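Acetone carboxylase alpha subunit (Xanthobacter autotrophicus Py2, PDB 5M45) forms one subunit of a six-chain assembly and belongs, through most of its length, to the hydantoinase B/oxoprolinase family. Local coordinates at residues Leu472-Ala477 with Gly483-Met488; Gln503-Ser508 with Thr583-Pro588; Gly509-Tyr514 with Gly654-Val659; Thr565-Leu570 with Glu576-Gly581. All coordinates share one frame; numbering follows the deposited sequence.

Interaction 1 (Leu472-Ala477 with Gly483-Met488); sequences LSHAAA and GDMGDM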
loop_
_atom_site.group_PDB
_atom_site.type_symbol
_atom_site.label_atom_id
_atom_site.label_comp_id
_atom_site.label_asym_id
_atom_site.label_seq_id
_atom_site.Cartn_x
_atom_site.Cartn_y
_atom_site.Cartn_z
ATOM N N LEU A 472 -5.511 -15.501 37.721
ATOM C CA LEU A 472 -6.802 -14.831 37.464
ATOM C C LEU A 472 -7.414 -15.250 36.135
ATOM O O LEU A 472 -6.722 -15.284 35.121
ATOM C CB LEU A 472 -6.578 -13.322 37.454
ATOM C CG LEU A 472 -6.000 -12.724 38.726
ATOM C CD1 LEU A 472 -5.687 -11.249 38.460
ATOM C CD2 LEU A 472 -6.980 -12.828 39.894
ATOM N N SER A 473 -8.712 -15.559 36.145
ATOM C CA SER A 473 -9.402 -15.944 34.897
ATOM C C SER A 473 -9.802 -14.663 34.112
ATOM O O SER A 473 -10.134 -13.616 34.728
ATOM C CB SER A 473 -10.607 -16.845 35.175
ATOM O OG SER A 473 -10.223 -18.043 35.830
ATOM N N HIS A 474 -9.768 -14.767 32.782
ATOM C CA HIS A 474 -10.313 -13.741 31.847
ATOM C C HIS A 474 -9.969 -12.306 32.269
ATOM O O HIS A 474 -10.861 -11.455 32.498
ATOM C CB HIS A 474 -11.834 -13.933 31.632
ATOM C CG HIS A 474 -12.630 -14.037 32.894
ATOM N ND1 HIS A 474 -12.870 -12.969 33.705
ATOM C CD2 HIS A 474 -13.156 -15.109 33.534
ATOM C CE1 HIS A 474 -13.517 -13.357 34.790
ATOM N NE2 HIS A 474 -13.701 -14.665 34.712
ATOM N N ALA A 475 -8.664 -12.062 32.438
ATOM C CA ALA A 475 -8.163 -10.895 33.186
ATOM C C ALA A 475 -7.160 -9.943 32.523
ATOM O O ALA A 475 -7.099 -8.751 32.936
ATOM C CB ALA A 475 -7.557 -11.391 34.497
ATOM N N ALA A 476 -6.307 -10.441 31.623
ATOM C CA ALA A 476 -5.161 -9.653 31.132
ATOM C C ALA A 476 -4.520 -10.229 29.851
ATOM O O ALA A 476 -4.889 -11.332 29.369
ATOM C CB ALA A 476 -4.106 -9.560 32.224
ATOM N N ALA A 477 -3.598 -9.438 29.308
ATOM C CA ALA A 477 -2.738 -9.839 28.201
ATOM C C ALA A 477 -1.331 -9.352 28.508
ATOM O O ALA A 477 -1.160 -8.331 29.162
ATOM C CB ALA A 477 -3.242 -9.232 26.901
ATOM N N GLY A 483 -6.562 -5.521 31.747
ATOM C CA GLY A 483 -7.464 -6.211 30.827
ATOM C C GLY A 483 -8.904 -5.674 30.903
ATOM O O GLY A 483 -9.367 -5.169 31.949
ATOM N N ASP A 484 -9.587 -5.788 29.771
ATOM C CA ASP A 484 -10.982 -5.413 29.616
ATOM C C ASP A 484 -11.539 -6.202 28.426
ATOM O O ASP A 484 -10.953 -6.152 27.349
ATOM C CB ASP A 484 -11.082 -3.908 29.346
ATOM C CG ASP A 484 -12.539 -3.340 29.486
ATOM O OD1 ASP A 484 -13.526 -4.121 29.368
ATOM O OD2 ASP A 484 -12.643 -2.076 29.722
ATOM N N MET A 485 -12.626 -6.950 28.623
ATOM C CA MET A 485 -13.286 -7.686 27.548
ATOM C C MET A 485 -14.303 -6.859 26.732
ATOM O O MET A 485 -14.743 -7.314 25.651
ATOM C CB MET A 485 -13.945 -8.983 28.039
ATOM C CG MET A 485 -15.087 -8.789 29.027
ATOM S SD MET A 485 -15.879 -10.322 29.601
ATOM C CE MET A 485 -14.494 -11.143 30.421
ATOM N N GLY A 486 -14.620 -5.655 27.202
ATOM C CA GLY A 486 -15.644 -4.809 26.588
ATOM C C GLY A 486 -17.060 -5.275 26.899
ATOM O O GLY A 486 -17.267 -6.472 27.238
ATOM N N ASP A 487 -17.997 -4.360 26.758
ATOM C CA ASP A 487 -19.428 -4.669 26.885
ATOM C C ASP A 487 -19.976 -5.301 25.622
ATOM O O ASP A 487 -19.664 -4.850 24.510
ATOM C CB ASP A 487 -20.261 -3.423 27.213
ATOM C CG ASP A 487 -20.193 -3.043 28.697
ATOM O OD1 ASP A 487 -20.926 -3.688 29.504
ATOM O OD2 ASP A 487 -19.410 -2.112 29.084
ATOM N N MET A 488 -20.796 -6.342 25.796
ATOM C CA MET A 488 -21.500 -6.976 24.669
ATOM C C MET A 488 -22.284 -5.938 23.844
ATOM O O MET A 488 -22.259 -5.985 22.612
ATOM C CB MET A 488 -22.444 -8.091 25.137
ATOM C CG MET A 488 -21.744 -9.351 25.606
ATOM S SD MET A 488 -22.822 -10.726 26.128
ATOM C CE MET A 488 -23.362 -10.182 27.735
#
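Met485 and His474 meet through their side chains across two segments of one loop, between strand 450-454 and helix 488-494. Met485 CE sits 4.0 Å from His474 CB and 4.1 Å from His474 ND1, a methyl-to-ring van der Waals contact; the approach to the imidazole is oblique. The thioether chain leaves with CG between the backbone N and the carbonyl carbon (chi1 64°), runs straight through chi2 and bends at chi3, which brings its methyl to the histidine. Both side chains also pack on Phe520 of strand 520-526.

The backbones meet at Gly483. Its CA directs a C-H...O contact to Ala475 O at 3.3 Å, and it comes within 4.2 Å of Ala476 CA, an approach made possible by the absence of a side chain. Ala475 and Ala476 both face Asn461 in a classic beta bulge.

Conventional hydrogen bonds shape the segments from within and from outside. Asp484 OD1 accepts from Gly486 N at 2.9 Å, 160° at the hydrogen and from above the carboxylate plane, which forms an Asx turn; outside this contact, OD1 is salt-bridged to a basic side chain of another protein chain.

What joins the two parts of this loop directly is thus mainly close packing of buried residues and a C-H...O contact, whereas many of the stronger polar bonds, such as Ala476 O with Asn461 ND2 and the Asp484 salt bridge, lead away to neighbours.

Interaction 2 (Gln503-Ser508 with Thr583-Pro588); sequences QIKASS and TDPENP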
loop_
_atom_site.group_PDB
_atom_site.type_symbol
_atom_site.label_atom_id
_atom_site.label_comp_id
_atom_site.label_asym_id
_atom_site.label_seq_id
_atom_site.Cartn_x
_atom_site.Cartn_y
_atom_site.Cartn_z
ATOM N N GLN A 503 -19.314 -17.128 28.503
ATOM C CA GLN A 503 -19.156 -18.135 29.578
ATOM C C GLN A 503 -17.670 -18.303 29.932
ATOM O O GLN A 503 -16.806 -18.279 29.051
ATOM C CB GLN A 503 -19.724 -19.476 29.085
ATOM C CG GLN A 503 -19.843 -20.584 30.108
ATOM C CD GLN A 503 -20.465 -21.878 29.576
ATOM O OE1 GLN A 503 -21.639 -21.910 29.274
ATOM N NE2 GLN A 503 -19.677 -22.945 29.462
ATOM N N ILE A 504 -17.389 -18.548 31.213
ATOM C CA ILE A 504 -16.051 -18.934 31.655
ATOM C C ILE A 504 -15.678 -20.290 30.995
ATOM O O ILE A 504 -16.530 -21.184 30.865
ATOM C CB ILE A 504 -15.999 -19.050 33.200
ATOM C CG1 ILE A 504 -16.203 -17.678 33.849
ATOM C CG2 ILE A 504 -14.680 -19.689 33.649
ATOM C CD1 ILE A 504 -16.376 -17.731 35.354
ATOM N N LYS A 505 -14.422 -20.426 30.539
ATOM C CA LYS A 505 -14.002 -21.597 29.694
ATOM C C LYS A 505 -13.473 -22.740 30.580
ATOM O O LYS A 505 -12.327 -22.699 31.032
ATOM C CB LYS A 505 -12.950 -21.184 28.633
ATOM C CG LYS A 505 -12.597 -22.284 27.619
ATOM C CD LYS A 505 -13.767 -22.630 26.708
ATOM C CE LYS A 505 -13.390 -23.656 25.674
ATOM N NZ LYS A 505 -14.594 -24.419 25.259
ATOM N N ALA A 506 -14.318 -23.735 30.826
ATOM C CA ALA A 506 -13.976 -24.849 31.709
ATOM C C ALA A 506 -12.766 -25.637 31.208
ATOM O O ALA A 506 -12.627 -25.903 30.023
ATOM C CB ALA A 506 -15.178 -25.772 31.878
ATOM N N SER A 507 -11.880 -25.956 32.145
ATOM C CA SER A 507 -10.669 -26.773 31.927
ATOM C C SER A 507 -9.652 -26.133 30.996
ATOM O O SER A 507 -8.767 -26.843 30.466
ATOM C CB SER A 507 -11.017 -28.243 31.570
ATOM O OG SER A 507 -11.531 -28.959 32.701
ATOM N N SER A 508 -9.703 -24.791 30.835
ATOM C CA SER A 508 -8.700 -24.075 30.043
ATOM C C SER A 508 -7.439 -23.697 30.872
ATOM O O SER A 508 -6.323 -23.715 30.354
ATOM C CB SER A 508 -9.295 -22.852 29.336
ATOM O OG SER A 508 -9.862 -21.936 30.248
ATOM N N THR A 583 -19.063 -26.193 26.441
ATOM C CA THR A 583 -18.583 -26.577 27.760
ATOM C C THR A 583 -17.539 -27.721 27.766
ATOM O O THR A 583 -16.480 -27.601 28.414
ATOM C CB THR A 583 -19.800 -26.912 28.666
ATOM O OG1 THR A 583 -20.681 -25.762 28.741
ATOM C CG2 THR A 583 -19.357 -27.330 30.089
ATOM N N ASP A 584 -17.840 -28.795 27.034
ATOM C CA ASP A 584 -16.941 -29.936 26.887
ATOM C C ASP A 584 -16.837 -30.250 25.398
ATOM O O ASP A 584 -17.732 -30.902 24.852
ATOM C CB ASP A 584 -17.477 -31.158 27.648
ATOM C CG ASP A 584 -16.500 -32.363 27.629
ATOM O OD1 ASP A 584 -15.480 -32.346 26.889
ATOM O OD2 ASP A 584 -16.756 -33.333 28.378
ATOM N N PRO A 585 -15.758 -29.780 24.722
ATOM C CA PRO A 585 -15.724 -29.956 23.260
ATOM C C PRO A 585 -15.577 -31.404 22.796
ATOM O O PRO A 585 -15.816 -31.687 21.626
ATOM C CB PRO A 585 -14.520 -29.120 22.823
ATOM C CG PRO A 585 -13.745 -28.863 24.054
ATOM C CD PRO A 585 -14.691 -28.891 25.202
ATOM N N GLU A 586 -15.189 -32.300 23.706
ATOM C CA GLU A 586 -15.182 -33.741 23.445
ATOM C C GLU A 586 -16.587 -34.335 23.473
ATOM O O GLU A 586 -16.828 -35.373 22.869
ATOM C CB GLU A 586 -14.290 -34.439 24.493
ATOM C CG GLU A 586 -14.033 -35.920 24.283
ATOM C CD GLU A 586 -12.870 -36.455 25.144
ATOM O OE1 GLU A 586 -11.979 -35.706 25.645
ATOM O OE2 GLU A 586 -12.858 -37.715 25.273
ATOM N N ASN A 587 -17.496 -33.721 24.238
ATOM C CA ASN A 587 -18.898 -34.174 24.403
ATOM C C ASN A 587 -19.850 -32.988 24.155
ATOM O O ASN A 587 -20.563 -32.567 25.053
ATOM C CB ASN A 587 -19.100 -34.749 25.815
ATOM C CG ASN A 587 -18.252 -35.947 26.056
ATOM O OD1 ASN A 587 -18.469 -36.991 25.427
ATOM N ND2 ASN A 587 -17.234 -35.818 26.885
ATOM N N PRO A 588 -19.849 -32.440 22.941
ATOM C CA PRO A 588 -20.593 -31.197 22.699
ATOM C C PRO A 588 -22.107 -31.403 22.655
ATOM O O PRO A 588 -22.561 -32.464 22.317
ATOM C CB PRO A 588 -20.095 -30.763 21.318
ATOM C CG PRO A 588 -19.663 -32.017 20.619
ATOM C CD PRO A 588 -19.215 -32.962 21.715
HETATM O O HOH W 1 -14.473 -25.839 27.913
#
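Ala506 and Thr583 mark the nearest approach of the backbones, their CA atoms 6.3 Å apart, with a type II turn over Lys505-Ser508 on one chain segment and a type I turn over Asp584-Asn587 on the other. Gln503 NE2 donates to Thr583 OG1 at 3.1 Å, almost straight (169°) and with the acceptor close to the amide plane. The glutamine reaches it by running extended, CG anti to the backbone N (chi1 -171°), and meets the threonine side chain at about a right angle. Its other amide atom, OE1, takes a weak hydrogen bond from Gly581 N, so both ends of the amide are held.

A second link runs through a water, which accepts a hydrogen bond from Lys505 NZ at 3.0 Å and lies within bonding distance of Ala506 O (2.8 Å) and Thr583 O (2.7 Å), although it may not serve every nearby acceptor at once. Lys505 NZ also forms a salt bridge with Glu521.

Strand 497-504, from which the first segment runs on, is the outermost strand, within this chain, of a five-stranded antiparallel sheet, beside strand 520-526; the 583-588 loop leads from helix 567-573 towards strand 598-602, where Pro585 packs on Arg601.

Interaction 3 (Gly509-Tyr514 with Gly654-Val659); sequences GGSGKY and GEVYGV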
loop_
_atom_site.group_PDB
_atom_site.type_symbol
_atom_site.label_atom_id
_atom_site.label_comp_id
_atom_site.label_asym_id
_atom_site.label_seq_id
_atom_site.Cartn_x
_atom_site.Cartn_y
_atom_site.Cartn_z
ATOM N N GLY A 509 -7.616 -23.335 32.143
ATOM C CA GLY A 509 -6.483 -22.970 32.996
ATOM C C GLY A 509 -5.583 -24.171 33.261
ATOM O O GLY A 509 -6.073 -25.327 33.421
ATOM N N GLY A 510 -4.266 -23.926 33.254
ATOM C CA GLY A 510 -3.274 -24.976 33.429
ATOM C C GLY A 510 -3.339 -25.599 34.818
ATOM O O GLY A 510 -3.346 -24.889 35.831
ATOM N N SER A 511 -3.403 -26.929 34.853
ATOM C CA SER A 511 -3.502 -27.664 36.121
ATOM C C SER A 511 -2.250 -27.518 36.998
ATOM O O SER A 511 -1.108 -27.424 36.484
ATOM C CB SER A 511 -3.770 -29.153 35.863
ATOM O OG SER A 511 -4.937 -29.288 35.062
ATOM N N GLY A 512 -2.485 -27.489 38.302
ATOM C CA GLY A 512 -1.384 -27.389 39.258
ATOM C C GLY A 512 -1.847 -27.381 40.702
ATOM O O GLY A 512 -3.075 -27.368 40.973
ATOM N N LYS A 513 -0.887 -27.401 41.616
ATOM C CA LYS A 513 -1.180 -27.069 43.014
ATOM C C LYS A 513 -2.006 -25.756 43.116
ATOM O O LYS A 513 -3.022 -25.680 43.841
ATOM C CB LYS A 513 0.103 -26.924 43.821
ATOM C CG LYS A 513 -0.197 -26.916 45.302
ATOM C CD LYS A 513 0.543 -25.810 46.018
ATOM C CE LYS A 513 1.827 -26.276 46.541
ATOM N NZ LYS A 513 2.109 -25.510 47.812
ATOM N N TYR A 514 -1.540 -24.754 42.383
ATOM C CA TYR A 514 -2.311 -23.546 42.062
ATOM C C TYR A 514 -2.577 -23.586 40.540
ATOM O O TYR A 514 -1.679 -23.845 39.715
ATOM C CB TYR A 514 -1.602 -22.247 42.541
ATOM C CG TYR A 514 -1.404 -22.255 44.037
ATOM C CD1 TYR A 514 -2.509 -22.191 44.915
ATOM C CD2 TYR A 514 -0.126 -22.394 44.606
ATOM C CE1 TYR A 514 -2.335 -22.262 46.292
ATOM C CE2 TYR A 514 0.050 -22.439 45.987
ATOM C CZ TYR A 514 -1.041 -22.391 46.821
ATOM O OH TYR A 514 -0.870 -22.457 48.208
ATOM N N GLY A 654 -10.529 -36.597 39.386
ATOM C CA GLY A 654 -9.877 -37.858 39.730
ATOM C C GLY A 654 -8.552 -38.031 39.035
ATOM O O GLY A 654 -7.548 -38.243 39.687
ATOM N N GLU A 655 -8.525 -37.919 37.711
ATOM C CA GLU A 655 -7.319 -38.255 36.944
ATOM C C GLU A 655 -6.170 -37.252 37.144
ATOM O O GLU A 655 -5.021 -37.647 37.310
ATOM C CB GLU A 655 -7.656 -38.356 35.457
ATOM C CG GLU A 655 -6.477 -38.827 34.577
ATOM C CD GLU A 655 -6.218 -40.341 34.599
ATOM O OE1 GLU A 655 -7.176 -41.069 34.830
ATOM O OE2 GLU A 655 -5.050 -40.800 34.394
ATOM N N VAL A 656 -6.490 -35.967 37.163
ATOM C CA VAL A 656 -5.475 -34.904 37.253
ATOM C C VAL A 656 -5.057 -34.602 38.702
ATOM O O VAL A 656 -3.864 -34.550 39.007
ATOM C CB VAL A 656 -5.992 -33.625 36.560
ATOM C CG1 VAL A 656 -5.054 -32.442 36.777
ATOM C CG2 VAL A 656 -6.187 -33.886 35.063
ATOM N N TYR A 657 -6.039 -34.399 39.588
ATOM C CA TYR A 657 -5.768 -33.937 40.950
ATOM C C TYR A 657 -5.863 -35.036 42.021
ATOM O O TYR A 657 -5.474 -34.797 43.179
ATOM C CB TYR A 657 -6.752 -32.806 41.296
ATOM C CG TYR A 657 -6.688 -31.584 40.398
ATOM C CD1 TYR A 657 -5.724 -30.592 40.623
ATOM C CD2 TYR A 657 -7.599 -31.379 39.384
ATOM C CE1 TYR A 657 -5.663 -29.466 39.835
ATOM C CE2 TYR A 657 -7.550 -30.247 38.600
ATOM C CZ TYR A 657 -6.573 -29.288 38.810
ATOM O OH TYR A 657 -6.496 -28.157 38.016
ATOM N N GLY A 658 -6.364 -36.213 41.653
ATOM C CA GLY A 658 -6.551 -37.308 42.601
ATOM C C GLY A 658 -7.621 -37.025 43.639
ATOM O O GLY A 658 -7.586 -37.589 44.748
ATOM N N VAL A 659 -8.576 -36.150 43.301
ATOM C CA VAL A 659 -9.626 -35.769 44.253
ATOM C C VAL A 659 -10.937 -36.468 43.887
ATOM O O VAL A 659 -11.362 -36.451 42.721
ATOM C CB VAL A 659 -9.800 -34.220 44.311
ATOM C CG1 VAL A 659 -10.965 -33.819 45.214
ATOM C CG2 VAL A 659 -8.506 -33.544 44.775
HETATM O O HOH W 2 -7.425 -28.097 35.605
#
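A water bridge between Ser511 and Tyr657 joins a glycine-rich loop to the last turn of the weakly bonded helix 652-657. The water lies 2.8 Å from Ser511 OG and 2.6 Å from Tyr657 OH, and the two hydroxyls themselves stand 3.5 Å apart. Ser511 also packs against Val656, the residue before Tyr657: its CB and OG are each 3.6 Å from Val656 CG1. That methyl does double duty, since it is also placed over the centre of the Tyr657 ring, 3.7 Å above the plane, and so covers one face of the aromatic. The ring edge is used differently, with Gly512 O in the ring plane and 3.5 Å from Tyr657 CE1. Tyr657 holds CG anti to its own carbonyl carbon (chi1 -60°), and from there the ring extends towards the loop, bringing its hydroxyl towards Ser511.

The loop connects strands 497-504 and 520-526, antiparallel neighbours in the sheet, and it carries a classic beta bulge in which Lys513 and Tyr514 both face Phe628. On the helical side, Gly658 leaves helical geometry with a positive phi (67°). Tyr657 also packs on Val639 of helix 636-645, Pro631 and Arg634, while Val656 touches the backbone of another protein chain. Gly512 N, buried in this contact, has no partner in the model.

Interaction 4 (Thr565-Leu570 with Glu576-Gly581); sequences TNLKEL and EIPLGG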
loop_
_atom_site.group_PDB
_atom_site.type_symbol
_atom_site.label_atom_id
_atom_site.label_comp_id
_atom_site.label_asym_id
_atom_site.label_seq_id
_atom_site.Cartn_x
_atom_site.Cartn_y
_atom_site.Cartn_z
ATOM N N THR A 565 -27.216 -23.252 8.944
ATOM C CA THR A 565 -27.681 -23.770 10.239
ATOM C C THR A 565 -29.177 -24.069 10.312
ATOM O O THR A 565 -29.602 -24.860 11.175
ATOM C CB THR A 565 -27.377 -22.753 11.366
ATOM O OG1 THR A 565 -28.064 -21.529 11.098
ATOM C CG2 THR A 565 -25.867 -22.498 11.476
ATOM N N ASN A 566 -29.964 -23.403 9.458
ATOM C CA ASN A 566 -31.437 -23.413 9.527
ATOM C C ASN A 566 -31.973 -22.748 10.815
ATOM O O ASN A 566 -33.118 -22.996 11.215
ATOM C CB ASN A 566 -31.975 -24.844 9.361
ATOM C CG ASN A 566 -33.456 -24.886 8.952
ATOM O OD1 ASN A 566 -33.937 -24.064 8.182
ATOM N ND2 ASN A 566 -34.182 -25.866 9.499
ATOM N N LEU A 567 -31.179 -21.885 11.455
ATOM C CA LEU A 567 -31.596 -21.304 12.745
ATOM C C LEU A 567 -32.827 -20.398 12.645
ATOM O O LEU A 567 -33.560 -20.297 13.602
ATOM C CB LEU A 567 -30.443 -20.591 13.471
ATOM C CG LEU A 567 -29.581 -21.536 14.334
ATOM C CD1 LEU A 567 -28.246 -20.866 14.699
ATOM C CD2 LEU A 567 -30.350 -21.980 15.594
ATOM N N LYS A 568 -33.053 -19.736 11.506
ATOM C CA LYS A 568 -34.274 -18.910 11.374
ATOM C C LYS A 568 -35.546 -19.749 11.681
ATOM O O LYS A 568 -36.388 -19.347 12.465
ATOM C CB LYS A 568 -34.373 -18.266 10.001
ATOM C CG LYS A 568 -35.538 -17.313 9.898
ATOM C CD LYS A 568 -35.615 -16.607 8.558
ATOM C CE LYS A 568 -36.963 -15.930 8.479
ATOM N NZ LYS A 568 -36.862 -14.544 7.965
ATOM N N GLU A 569 -35.629 -20.921 11.065
ATOM C CA GLU A 569 -36.765 -21.837 11.250
ATOM C C GLU A 569 -36.751 -22.494 12.642
ATOM O O GLU A 569 -37.820 -22.657 13.251
ATOM C CB GLU A 569 -36.773 -22.896 10.146
ATOM C CG GLU A 569 -38.018 -23.758 10.028
ATOM C CD GLU A 569 -39.315 -22.903 10.144
ATOM O OE1 GLU A 569 -40.058 -23.061 11.186
ATOM O OE2 GLU A 569 -39.564 -22.035 9.226
ATOM N N LEU A 570 -35.570 -22.852 13.151
ATOM C CA LEU A 570 -35.461 -23.434 14.490
ATOM C C LEU A 570 -35.891 -22.448 15.582
ATOM O O LEU A 570 -36.594 -22.824 16.521
ATOM C CB LEU A 570 -34.054 -23.989 14.756
ATOM C CG LEU A 570 -33.584 -25.143 13.864
ATOM C CD1 LEU A 570 -32.094 -25.349 14.011
ATOM C CD2 LEU A 570 -34.304 -26.450 14.155
ATOM N N GLU A 576 -34.888 -26.357 20.285
ATOM C CA GLU A 576 -33.692 -26.032 21.086
ATOM C C GLU A 576 -32.704 -25.279 20.212
ATOM O O GLU A 576 -32.473 -25.646 19.050
ATOM C CB GLU A 576 -32.867 -27.247 21.530
ATOM C CG GLU A 576 -33.491 -28.382 22.311
ATOM C CD GLU A 576 -32.375 -29.409 22.657
ATOM O OE1 GLU A 576 -31.675 -29.175 23.693
ATOM O OE2 GLU A 576 -32.157 -30.400 21.870
ATOM N N ILE A 577 -32.096 -24.250 20.781
ATOM C CA ILE A 577 -31.046 -23.509 20.064
ATOM C C ILE A 577 -29.727 -23.444 20.856
ATOM O O ILE A 577 -29.748 -23.438 22.094
ATOM C CB ILE A 577 -31.525 -22.126 19.607
ATOM C CG1 ILE A 577 -32.009 -21.293 20.754
ATOM C CG2 ILE A 577 -32.648 -22.272 18.591
ATOM C CD1 ILE A 577 -32.630 -19.986 20.263
ATOM N N PRO A 578 -28.581 -23.470 20.142
ATOM C CA PRO A 578 -27.287 -23.342 20.839
ATOM C C PRO A 578 -27.174 -22.007 21.585
ATOM O O PRO A 578 -27.379 -20.954 20.981
ATOM C CB PRO A 578 -26.248 -23.402 19.722
ATOM C CG PRO A 578 -26.968 -23.988 18.562
ATOM C CD PRO A 578 -28.410 -23.659 18.703
ATOM N N LEU A 579 -26.885 -22.078 22.894
ATOM C CA LEU A 579 -26.632 -20.898 23.721
ATOM C C LEU A 579 -25.485 -21.185 24.692
ATOM O O LEU A 579 -25.145 -22.369 24.958
ATOM C CB LEU A 579 -27.879 -20.495 24.504
ATOM C CG LEU A 579 -29.192 -20.223 23.734
ATOM C CD1 LEU A 579 -30.386 -20.300 24.713
ATOM C CD2 LEU A 579 -29.101 -18.881 22.989
ATOM N N GLY A 580 -24.851 -20.127 25.205
ATOM C CA GLY A 580 -23.745 -20.293 26.168
ATOM C C GLY A 580 -22.390 -20.617 25.541
ATOM O O GLY A 580 -22.071 -20.119 24.462
ATOM N N GLY A 581 -21.608 -21.452 26.234
ATOM C CA GLY A 581 -20.301 -21.906 25.775
ATOM C C GLY A 581 -20.288 -23.383 25.385
ATOM O O GLY A 581 -21.214 -24.125 25.661
#
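Leu567 pushes one branch methyl over Ile577 and Pro578: its CD2 lies 3.8 Å from Ile577 CG2 and 4.0 Å from Pro578 CD. These are the meeting points of a short helix, 567-573, with the extended chain that follows it and folds back along its side, a short helix and returning chain in the connection between strands 559-563 and 598-602, antiparallel neighbours in the five-stranded sheet. One methyl thus serves both partners, the leucine lying aslant to each.

Ile577 offers its CG2 because this methyl stands anti to the carbonyl carbon, while CG1 takes the place between the backbone N and the carbonyl carbon (chi1 57°). One turn further along the helix the same methyl is approached by Leu570, whose CB is 4.4 Å from Ile577 CG2, a looser touch than that of Leu567. The side-chain contacts between the segments are apolar, and their members continue into the sheet: Leu567 packs on Met525 and Leu617, and Pro578 on Leu523 and Leu617, which places the contact against strands 520-526 and 617-621. Trp590 adds to the packing of the proline, and Ile577 meets an apolar side chain of another protein chain.

The start of the helix is shaped by an ST turn. Thr565 OG1 accepts from Leu567 N at 3.2 Å with an angle of 152° at the hydrogen, and the same hydroxyl is hydrogen-bonded to Tyr615 O.

In the fold
Interactions 1, 2 and 4 are buried, whereas interaction 3 is partly buried. Interactions 1 and 4 each close a short detour of the chain by packing, but interaction 1 is the nearest of the four to the chain's centre and interaction 4 the farthest, with its centre about 35 Å from the chain's centre. Interactions 2 and 3 join distant parts of the sequence; each includes a water-mediated link, beside a direct side-chain hydrogen bond in interaction 2 and ring packing in interaction 3. Their segments adjoin after strand 497-504 and alternate along the sequence. Interaction 2 meets interaction 1 where Ile504 packs on His474, and meets interaction 4, nested inside its loop, through Gln503 and Gly581.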